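Aminotransferase AspB (Helicobacter pylori 26695, PDB 3EZS) probably acts as a pyridoxal 5'-phosphate-dependent aminotransferase, passing amino groups between amino acids and keto acids. Local coordinates at residues 320-323 and 324-328; 365-368 and 369-373; 287-290 and 291-294. All coordinates share one frame; numbering follows the deposited sequence.

Contact 1: 320-323 and 324-328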
ATOM      1  N   GLU A 320      -8.697 -10.308  31.905  1.00 40.36           N
ATOM      2  CA  GLU A 320      -7.657  -9.372  32.335  1.00 40.53           C
ATOM      3  C   GLU A 320      -6.925  -9.878  33.567  1.00 40.24           C
ATOM      4  O   GLU A 320      -5.697  -9.940  33.592  1.00 39.96           O
ATOM      5  CB  GLU A 320      -8.240  -7.978  32.599  1.00 40.99           C
ATOM      6  CG  GLU A 320      -8.549  -7.142  31.338  1.00 38.71           C
ATOM      7  CD  GLU A 320      -8.810  -5.674  31.700  1.00 43.75           C
ATOM      8  OE1 GLU A 320      -9.819  -5.394  32.395  1.00 44.22           O
ATOM      9  OE2 GLU A 320      -7.993  -4.805  31.299  1.00 43.30           O
ATOM     10  N   ASN A 321      -7.690 -10.249  34.585  1.00 39.33           N
ATOM     11  CA  ASN A 321      -7.126 -10.798  35.798  1.00 39.95           C
ATOM     12  C   ASN A 321      -6.355 -12.099  35.599  1.00 39.54           C
ATOM     13  O   ASN A 321      -5.320 -12.307  36.250  1.00 38.75           O
ATOM     14  CB  ASN A 321      -8.226 -11.004  36.841  1.00 41.67           C
ATOM     15  CG  ASN A 321      -8.759  -9.688  37.387  1.00 45.37           C
ATOM     16  OD1 ASN A 321      -8.214  -8.612  37.108  1.00 50.53           O
ATOM     17  ND2 ASN A 321      -9.814  -9.769  38.179  1.00 46.62           N
ATOM     18  N   PHE A 322      -6.860 -12.967  34.725  1.00 37.04           N
ATOM     19  CA  PHE A 322      -6.206 -14.239  34.435  1.00 38.45           C
ATOM     20  C   PHE A 322      -4.872 -13.977  33.738  1.00 37.72           C
ATOM     21  O   PHE A 322      -3.882 -14.629  34.030  1.00 34.45           O
ATOM     22  CB  PHE A 322      -7.115 -15.117  33.559  1.00 37.69           C
ATOM     23  CG  PHE A 322      -6.602 -16.518  33.337  1.00 37.01           C
ATOM     24  CD1 PHE A 322      -6.867 -17.520  34.249  1.00 36.77           C
ATOM     25  CD2 PHE A 322      -5.887 -16.842  32.196  1.00 38.70           C
ATOM     26  CE1 PHE A 322      -6.400 -18.816  34.044  1.00 37.41           C
ATOM     27  CE2 PHE A 322      -5.437 -18.131  31.975  1.00 40.33           C
ATOM     28  CZ  PHE A 322      -5.683 -19.123  32.916  1.00 39.99           C
ATOM     29  N   ALA A 323      -4.860 -13.018  32.817  1.00 37.65           N
ATOM     30  CA  ALA A 323      -3.631 -12.666  32.093  1.00 38.27           C
ATOM     31  C   ALA A 323      -2.561 -12.178  33.059  1.00 39.46           C
ATOM     32  O   ALA A 323      -1.415 -12.574  32.920  1.00 40.45           O
ATOM     33  CB  ALA A 323      -3.888 -11.603  31.006  1.00 34.63           C
ATOM     34  N   LYS A 324      -2.951 -11.325  34.017  1.00 40.39           N
ATOM     35  CA  LYS A 324      -2.046 -10.754  35.022  1.00 42.54           C
ATOM     36  C   LYS A 324      -1.446 -11.822  35.895  1.00 41.91           C
ATOM     37  O   LYS A 324      -0.239 -11.841  36.090  1.00 42.11           O
ATOM     38  CB  LYS A 324      -2.759  -9.698  35.902  1.00 43.08           C
ATOM     39  CG  LYS A 324      -2.657  -8.251  35.395  1.00 45.76           C
ATOM     40  CD  LYS A 324      -3.845  -7.344  35.792  1.00 46.00           C
ATOM     41  CE  LYS A 324      -4.247  -7.377  37.256  1.00 51.59           C
ATOM     42  NZ  LYS A 324      -5.558  -6.677  37.486  1.00 51.92           N
ATOM     43  N   THR A 325      -2.303 -12.688  36.432  1.00 41.18           N
ATOM     44  CA  THR A 325      -1.876 -13.792  37.288  1.00 40.75           C
ATOM     45  C   THR A 325      -0.908 -14.732  36.576  1.00 40.49           C
ATOM     46  O   THR A 325       0.140 -15.090  37.134  1.00 39.22           O
ATOM     47  CB  THR A 325      -3.087 -14.629  37.803  1.00 40.04           C
ATOM     48  OG1 THR A 325      -3.973 -13.770  38.516  1.00 44.61           O
ATOM     49  CG2 THR A 325      -2.624 -15.751  38.757  1.00 41.92           C
ATOM     50  N   LEU A 326      -1.245 -15.126  35.348  1.00 38.56           N
ATOM     51  CA  LEU A 326      -0.401 -16.052  34.608  0.50 38.48           C
ATOM     52  C   LEU A 326       0.978 -15.438  34.287  1.00 38.56           C
ATOM     53  O   LEU A 326       1.999 -16.109  34.382  1.00 36.96           O
ATOM     54  CB  LEU A 326      -1.129 -16.502  33.335  0.50 37.79           C
ATOM     55  CG  LEU A 326      -0.540 -17.666  32.544  0.50 34.34           C
ATOM     56  CD1 LEU A 326      -0.587 -18.961  33.319  0.50 23.06           C
ATOM     57  CD2 LEU A 326      -1.293 -17.806  31.239  0.50 36.90           C
ATOM     58  N   TYR A 327       0.994 -14.169  33.911  1.00 38.87           N
ATOM     59  CA  TYR A 327       2.239 -13.502  33.581  1.00 39.66           C
ATOM     60  C   TYR A 327       3.113 -13.292  34.819  1.00 40.30           C
ATOM     61  O   TYR A 327       4.326 -13.521  34.786  1.00 41.42           O
ATOM     62  CB  TYR A 327       1.946 -12.173  32.916  1.00 38.79           C
ATOM     63  CG  TYR A 327       3.171 -11.451  32.443  1.00 38.08           C
ATOM     64  CD1 TYR A 327       3.942 -11.970  31.403  1.00 40.11           C
ATOM     65  CD2 TYR A 327       3.536 -10.222  32.983  1.00 39.19           C
ATOM     66  CE1 TYR A 327       5.071 -11.305  30.944  1.00 42.10           C
ATOM     67  CE2 TYR A 327       4.663  -9.548  32.529  1.00 41.19           C
ATOM     68  CZ  TYR A 327       5.419 -10.090  31.503  1.00 41.94           C
ATOM     69  OH  TYR A 327       6.528  -9.427  31.040  1.00 43.51           O
ATOM     70  N   GLN A 328       2.494 -12.830  35.895  1.00 39.87           N
ATOM     71  CA  GLN A 328       3.167 -12.613  37.164  1.00 40.18           C
ATOM     72  C   GLN A 328       3.849 -13.874  37.679  1.00 39.70           C
ATOM     73  O   GLN A 328       5.012 -13.849  38.046  1.00 41.18           O
ATOM     74  CB  GLN A 328       2.106 -12.157  38.172  1.00 42.25           C
ATOM     75  CG  GLN A 328       2.478 -12.085  39.634  1.00 40.01           C
ATOM     76  CD  GLN A 328       3.460 -11.002  39.942  1.00 50.47           C
ATOM     77  OE1 GLN A 328       3.103 -10.008  40.576  1.00 50.25           O
ATOM     78  NE2 GLN A 328       4.705 -11.162  39.478  1.00 54.89           N
TER

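Contact 2: 365-368 and 369-373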
ATOM      1  N   LEU A 365       0.835 -25.076  28.146  1.00 41.13           N
ATOM      2  CA  LEU A 365      -0.613 -25.292  28.075  1.00 40.56           C
ATOM      3  C   LEU A 365      -1.102 -26.031  29.306  1.00 40.03           C
ATOM      4  O   LEU A 365      -2.188 -25.741  29.804  1.00 38.79           O
ATOM      5  CB  LEU A 365      -1.022 -26.026  26.786  1.00 39.62           C
ATOM      6  CG  LEU A 365      -0.801 -25.305  25.446  1.00 43.36           C
ATOM      7  CD1 LEU A 365      -1.187 -26.223  24.288  1.00 34.28           C
ATOM      8  CD2 LEU A 365      -1.583 -24.009  25.379  1.00 39.95           C
ATOM      9  N   GLU A 366      -0.312 -26.985  29.804  1.00 41.46           N
ATOM     10  CA  GLU A 366      -0.670 -27.693  31.044  1.00 43.48           C
ATOM     11  C   GLU A 366      -0.711 -26.742  32.249  1.00 41.62           C
ATOM     12  O   GLU A 366      -1.613 -26.821  33.103  1.00 38.09           O
ATOM     13  CB  GLU A 366       0.305 -28.838  31.313  1.00 43.57           C
ATOM     14  CG  GLU A 366       0.089 -29.999  30.343  1.00 51.32           C
ATOM     15  CD  GLU A 366       1.045 -31.186  30.537  1.00 51.41           C
ATOM     16  OE1 GLU A 366       2.042 -31.085  31.306  1.00 56.93           O
ATOM     17  OE2 GLU A 366       0.771 -32.237  29.904  1.00 64.08           O
ATOM     18  N   ILE A 367       0.274 -25.847  32.292  1.00 39.68           N
ATOM     19  CA  ILE A 367       0.382 -24.862  33.349  1.00 39.50           C
ATOM     20  C   ILE A 367      -0.860 -23.975  33.342  1.00 39.42           C
ATOM     21  O   ILE A 367      -1.502 -23.770  34.380  1.00 37.28           O
ATOM     22  CB  ILE A 367       1.660 -24.020  33.181  1.00 37.31           C
ATOM     23  CG1 ILE A 367       2.893 -24.873  33.479  1.00 40.18           C
ATOM     24  CG2 ILE A 367       1.667 -22.855  34.146  1.00 44.55           C
ATOM     25  CD1 ILE A 367       4.228 -24.197  33.147  1.00 39.62           C
ATOM     26  N   ILE A 368      -1.204 -23.477  32.160  1.00 39.25           N
ATOM     27  CA  ILE A 368      -2.388 -22.658  32.003  1.00 38.80           C
ATOM     28  C   ILE A 368      -3.611 -23.373  32.585  1.00 39.52           C
ATOM     29  O   ILE A 368      -4.366 -22.774  33.356  1.00 38.39           O
ATOM     30  CB  ILE A 368      -2.619 -22.291  30.524  1.00 39.34           C
ATOM     31  CG1 ILE A 368      -1.575 -21.263  30.068  1.00 40.68           C
ATOM     32  CG2 ILE A 368      -4.056 -21.705  30.300  1.00 38.19           C
ATOM     33  CD1 ILE A 368      -1.577 -20.941  28.513  1.00 38.64           C
ATOM     34  N   GLU A 369      -3.786 -24.654  32.240  1.00 40.02           N
ATOM     35  CA  GLU A 369      -4.929 -25.429  32.719  1.00 39.38           C
ATOM     36  C   GLU A 369      -4.956 -25.524  34.243  1.00 40.95           C
ATOM     37  O   GLU A 369      -6.030 -25.402  34.829  1.00 41.98           O
ATOM     38  CB  GLU A 369      -4.988 -26.817  32.055  1.00 37.95           C
ATOM     39  CG  GLU A 369      -6.173 -27.738  32.500  1.00 40.97           C
ATOM     40  CD  GLU A 369      -7.570 -27.233  32.091  1.00 43.33           C
ATOM     41  OE1 GLU A 369      -7.698 -26.131  31.532  1.00 38.46           O
ATOM     42  OE2 GLU A 369      -8.563 -27.957  32.316  1.00 48.70           O
ATOM     43  N   THR A 370      -3.795 -25.705  34.887  1.00 40.54           N
ATOM     44  CA  THR A 370      -3.747 -25.753  36.355  1.00 41.73           C
ATOM     45  C   THR A 370      -4.281 -24.453  36.989  1.00 41.41           C
ATOM     46  O   THR A 370      -4.877 -24.496  38.044  1.00 40.01           O
ATOM     47  CB  THR A 370      -2.325 -26.034  36.927  1.00 42.55           C
ATOM     48  OG1 THR A 370      -1.447 -24.954  36.593  1.00 46.14           O
ATOM     49  CG2 THR A 370      -1.731 -27.370  36.403  1.00 40.43           C
ATOM     50  N   TYR A 371      -4.076 -23.301  36.352  1.00 42.69           N
ATOM     51  CA  TYR A 371      -4.596 -22.026  36.908  1.00 44.22           C
ATOM     52  C   TYR A 371      -6.097 -21.844  36.698  1.00 47.22           C
ATOM     53  O   TYR A 371      -6.759 -21.105  37.430  1.00 47.59           O
ATOM     54  CB  TYR A 371      -3.858 -20.818  36.314  1.00 42.70           C
ATOM     55  CG  TYR A 371      -2.515 -20.583  36.958  1.00 41.35           C
ATOM     56  CD1 TYR A 371      -1.407 -21.301  36.568  1.00 42.84           C
ATOM     57  CD2 TYR A 371      -2.370 -19.647  37.978  1.00 41.81           C
ATOM     58  CE1 TYR A 371      -0.164 -21.095  37.176  1.00 44.49           C
ATOM     59  CE2 TYR A 371      -1.146 -19.428  38.586  1.00 41.98           C
ATOM     60  CZ  TYR A 371      -0.049 -20.157  38.182  1.00 38.43           C
ATOM     61  OH  TYR A 371       1.157 -19.944  38.780  1.00 40.83           O
ATOM     62  N   ARG A 372      -6.620 -22.543  35.710  1.00 49.87           N
ATOM     63  CA  ARG A 372      -7.999 -22.418  35.304  1.00 54.11           C
ATOM     64  C   ARG A 372      -8.882 -23.428  35.998  1.00 58.27           C
ATOM     65  O   ARG A 372      -9.976 -23.096  36.444  1.00 59.27           O
ATOM     66  CB  ARG A 372      -8.044 -22.644  33.793  1.00 53.80           C
ATOM     67  CG  ARG A 372      -9.234 -22.084  33.096  1.00 59.01           C
ATOM     68  CD  ARG A 372      -9.105 -22.289  31.602  1.00 54.89           C
ATOM     69  NE  ARG A 372      -9.298 -23.688  31.279  1.00 59.27           N
ATOM     70  CZ  ARG A 372     -10.450 -24.236  30.907  1.00 54.38           C
ATOM     71  NH1 ARG A 372     -11.545 -23.502  30.739  1.00 50.71           N
ATOM     72  NH2 ARG A 372     -10.494 -25.542  30.664  1.00 56.58           N
ATOM     73  N   GLU A 373      -8.399 -24.663  36.113  1.00 63.55           N
ATOM     74  CA  GLU A 373      -9.208 -25.752  36.675  1.00 66.48           C
ATOM     75  C   GLU A 373      -9.631 -25.515  38.122  1.00 69.10           C
ATOM     76  O   GLU A 373      -8.960 -24.789  38.869  1.00 70.12           O
ATOM     77  CB  GLU A 373      -8.481 -27.098  36.537  1.00 66.59           C
ATOM     78  CG  GLU A 373      -7.256 -27.279  37.450  1.00 66.15           C
ATOM     79  CD  GLU A 373      -6.405 -28.477  37.053  1.00 66.18           C
ATOM     80  OE1 GLU A 373      -6.791 -29.203  36.114  1.00 66.55           O
ATOM     81  OE2 GLU A 373      -5.338 -28.686  37.665  1.00 66.97           O
TER

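Contact 3: 287-290 and 291-294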
ATOM      1  N   ASN A 287      -0.042 -29.094   9.416  1.00 40.42           N
ATOM      2  CA  ASN A 287       0.054 -30.226  10.298  0.50 41.00           C
ATOM      3  C   ASN A 287       0.497 -29.832  11.711  1.00 40.15           C
ATOM      4  O   ASN A 287       0.019 -30.400  12.665  1.00 39.99           O
ATOM      5  CB  ASN A 287       1.002 -31.265   9.743  0.50 40.96           C
ATOM      6  CG  ASN A 287       0.949 -32.522  10.530  0.50 42.28           C
ATOM      7  OD1 ASN A 287       1.893 -32.848  11.239  0.50 42.46           O
ATOM      8  ND2 ASN A 287      -0.203 -33.195  10.495  0.50 34.49           N
ATOM      9  N   ILE A 288       1.390 -28.852  11.821  1.00 40.12           N
ATOM     10  CA  ILE A 288       1.845 -28.373  13.124  1.00 40.23           C
ATOM     11  C   ILE A 288       0.676 -27.701  13.843  1.00 39.35           C
ATOM     12  O   ILE A 288       0.424 -27.978  15.010  1.00 36.34           O
ATOM     13  CB  ILE A 288       3.022 -27.375  13.025  1.00 40.35           C
ATOM     14  CG1 ILE A 288       4.279 -28.041  12.463  1.00 42.21           C
ATOM     15  CG2 ILE A 288       3.381 -26.810  14.402  1.00 40.26           C
ATOM     16  CD1 ILE A 288       5.384 -27.010  12.143  1.00 41.88           C
ATOM     17  N   TYR A 289      -0.045 -26.835  13.143  1.00 39.77           N
ATOM     18  CA  TYR A 289      -1.202 -26.182  13.750  1.00 41.51           C
ATOM     19  C   TYR A 289      -2.314 -27.190  14.062  1.00 41.36           C
ATOM     20  O   TYR A 289      -3.034 -27.014  15.035  1.00 41.28           O
ATOM     21  CB  TYR A 289      -1.751 -25.057  12.877  1.00 42.51           C
ATOM     22  CG  TYR A 289      -0.761 -23.948  12.572  1.00 43.17           C
ATOM     23  CD1 TYR A 289      -0.106 -23.273  13.587  1.00 44.28           C
ATOM     24  CD2 TYR A 289      -0.513 -23.559  11.259  1.00 49.08           C
ATOM     25  CE1 TYR A 289       0.806 -22.245  13.305  1.00 47.96           C
ATOM     26  CE2 TYR A 289       0.385 -22.541  10.963  1.00 50.25           C
ATOM     27  CZ  TYR A 289       1.038 -21.890  11.987  1.00 45.40           C
ATOM     28  OH  TYR A 289       1.909 -20.886  11.680  1.00 43.88           O
ATOM     29  N   ALA A 290      -2.442 -28.235  13.239  1.00 40.69           N
ATOM     30  CA  ALA A 290      -3.417 -29.303  13.467  1.00 40.01           C
ATOM     31  C   ALA A 290      -3.116 -29.971  14.786  1.00 40.19           C
ATOM     32  O   ALA A 290      -4.015 -30.133  15.612  1.00 41.05           O
ATOM     33  CB  ALA A 290      -3.366 -30.336  12.349  1.00 38.10           C
ATOM     34  N   ASN A 291      -1.850 -30.343  14.973  1.00 39.85           N
ATOM     35  CA  ASN A 291      -1.389 -30.976  16.220  1.00 40.22           C
ATOM     36  C   ASN A 291      -1.429 -30.070  17.441  1.00 39.87           C
ATOM     37  O   ASN A 291      -1.594 -30.566  18.564  1.00 40.39           O
ATOM     38  CB  ASN A 291       0.003 -31.577  16.046  1.00 40.49           C
ATOM     39  CG  ASN A 291       0.006 -32.790  15.115  1.00 44.52           C
ATOM     40  OD1 ASN A 291      -0.976 -33.531  15.050  1.00 43.52           O
ATOM     41  ND2 ASN A 291       1.126 -33.020  14.433  1.00 39.75           N
ATOM     42  N   ASN A 292      -1.277 -28.759  17.241  1.00 38.81           N
ATOM     43  CA  ASN A 292      -1.399 -27.803  18.355  1.00 38.13           C
ATOM     44  C   ASN A 292      -2.825 -27.799  18.901  1.00 37.91           C
ATOM     45  O   ASN A 292      -3.019 -27.900  20.112  1.00 35.29           O
ATOM     46  CB  ASN A 292      -0.971 -26.381  17.944  1.00 37.23           C
ATOM     47  CG  ASN A 292       0.507 -26.281  17.628  1.00 38.95           C
ATOM     48  OD1 ASN A 292       1.261 -27.219  17.882  1.00 42.47           O
ATOM     49  ND2 ASN A 292       0.936 -25.138  17.089  1.00 37.92           N
ATOM     50  N   LEU A 293      -3.817 -27.714  18.006  1.00 35.95           N
ATOM     51  CA  LEU A 293      -5.230 -27.736  18.408  1.00 37.01           C
ATOM     52  C   LEU A 293      -5.605 -29.047  19.103  1.00 37.55           C
ATOM     53  O   LEU A 293      -6.347 -29.032  20.084  1.00 38.16           O
ATOM     54  CB  LEU A 293      -6.167 -27.544  17.199  1.00 37.17           C
ATOM     55  CG  LEU A 293      -6.193 -26.236  16.419  1.00 41.22           C
ATOM     56  CD1 LEU A 293      -7.187 -26.326  15.235  1.00 43.61           C
ATOM     57  CD2 LEU A 293      -6.546 -25.058  17.336  1.00 34.86           C
ATOM     58  N   LYS A 294      -5.107 -30.175  18.586  1.00 37.45           N
ATOM     59  CA  LYS A 294      -5.348 -31.484  19.203  1.00 40.39           C
ATOM     60  C   LYS A 294      -4.800 -31.554  20.607  1.00 38.07           C
ATOM     61  O   LYS A 294      -5.464 -32.070  21.510  1.00 40.16           O
ATOM     62  CB  LYS A 294      -4.704 -32.621  18.386  1.00 40.66           C
ATOM     63  CG  LYS A 294      -5.363 -32.866  17.047  1.00 44.61           C
ATOM     64  CD  LYS A 294      -4.729 -34.043  16.291  1.00 47.41           C
ATOM     65  CE  LYS A 294      -5.345 -34.190  14.902  1.00 50.20           C
ATOM     66  NZ  LYS A 294      -6.821 -34.311  14.935  1.00 47.35           N
TER

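Contact 1: 320-323 and 324-328
The phenyl ring of F322 is met one helical turn on by L326, whose methyl CD2 lies 4.2 Å from ring atom CE2. The methyl arrives obliquely, neither squarely over a face nor at the rim. L326 was modelled in two conformations, so the touch is doubtful. The F322 side chain also touches V316 and, on helix 358-372, I368 and Y371; large apolar residues suit this side of the helix because another helix lies against it.

A second flat group, the amide of N321, runs alongside K324, both side chains pointing the same way. Its OD1 stands 3.3 Å from K324 NZ, a weak hydrogen bond; the bend at chi3 (49°) is what turns the lysine chain back toward that oxygen. The aliphatic part of K324 passes the backbone, with CG 3.9 Å from E320 O, and also touches L15 and I19. The carboxylate of E320 has its polar partner elsewhere, in the hydroxyl of Y339.

T325 adds a second bond to the helical pattern. With chi1 at -58° its hydroxyl sits beside its own backbone N and turns back along the helix, and OG1 donates to N321 O at 3.0 Å. The amide T325 N reaches that same N321 O, also at 3.0 Å, and the two donors approach from opposite faces of the carbonyl plane. A threonine can thus satisfy its hydroxyl within the helix itself.

With K324 N, L326 N and Y327 N bonded four residues back, this is an amphipathic alpha-helix with a threonine hydroxyl bonded to the i-4 carbonyl. It packs between helices 8-16 and 358-372, consistent with the small domain of class I and II aminotransferases.

Contact 2: 365-368 and 369-373
At T370 a chi1 of 64° sets the hydroxyl between the backbone N and the carbonyl carbon, and from there OG1 meets I367 O, three residues back, at 2.5 Å. The bond lies in the carbonyl plane on a lone pair; its length is unusually short and should be read with caution. Y371 turns the other way, CG beside its backbone N (chi1 -79°), which brings the ring edge to the same carbonyl: CD1 is 3.3 Å from I367 O, near the ring plane. The ring also runs alongside I367, with CE1 4.0 Å from CG2, and its hydroxyl continues to E330. A tyrosine suits this place because it packs along its length and still offers a polar tip.

Within the last turn, E369 and R372 meet side-on. NE and NH2 both donate to E369 OE1, at 2.9 Å and 3.0 Å, with that oxygen in the guanidinium plane. E369 OE2 accepts from K301 N, while R372 bonds P315 O and K301 O.

At the helix end the bonding shifts: R372 N is only weakly bonded to I368 O but bonds E369 O, three residues back, at 3.0 Å. Chemically, then, the closing turn relies on side chains as well as on the backbone. The salt bridge joins a buried glutamate to a partly exposed arginine, and its opposite charges probably help keep both ionised.

Contact 3: 287-290 and 291-294
The side chain of N292 projects from the helix beside those of I288 and Y289, and it can be followed atom by atom. CB stands 3.6 Å from both I288 O and Y289 O, the usual neighbours one turn back. With chi1 at -67° CG lies beside its own backbone N, which folds the amide back over the preceding turn and brings CG within 3.1 Å of I288 O. At the tip the two ends part company. OD1 is 3.1 Å from I288 O, but both are acceptors and cannot bond each other; OD1 takes its hydrogen bond from the hydroxyl of T358. ND2 packs 4.0 Å from I288 CG2 and 4.1 Å from Y289 CD1, with the amide plane 80° from that of the ring, while its hydrogens serve the carbonyls of L354 and Y356. Asparagine suits this buried place because one small flat group both accepts and donates, tying the helix to the backbone that leads into helix 358-372.

I288 and Y289 run alongside N292 and point the same way, giving its amide apolar neighbours within the helix. Y289 goes on to meet the ring of F310 and P33. A290, buried, presents only a small methyl group. K294 lays CG 3.4 Å from A290 O and carries its amine on to a salt bridge with E201.

Beneath these side chains the backbone is regular, with N292 N bonded to I288 O at 2.9 Å and L293 N to Y289 O in the same pattern. This is the middle of the long alpha-helix 280-299, which follows the strands of the large sheet and precedes those of the small one, consistent with the interdomain helix of fold-type I pyridoxal phosphate enzymes.

How the contacts relate
Along the chain contact 3 comes first, then contact 1, then contact 2, each lying within a single helix: 280-299, 319-330 and 358-372. Contacts 1 and 2 are neighbours, with centres 12 Å apart, and they touch directly where F322 CE1 packs 4.0 Å from Y371 CB. Contact 3 is more remote, its centre 19 Å from that of contact 2 and 25 Å from that of contact 1; its nearest atoms approach contact 2 to about 5 Å without touching. Helix 358-372, its start lying near contact 3 and its end against contact 1, thus links the other two helices, and touches strand 311-315 of the three-stranded sheet as well.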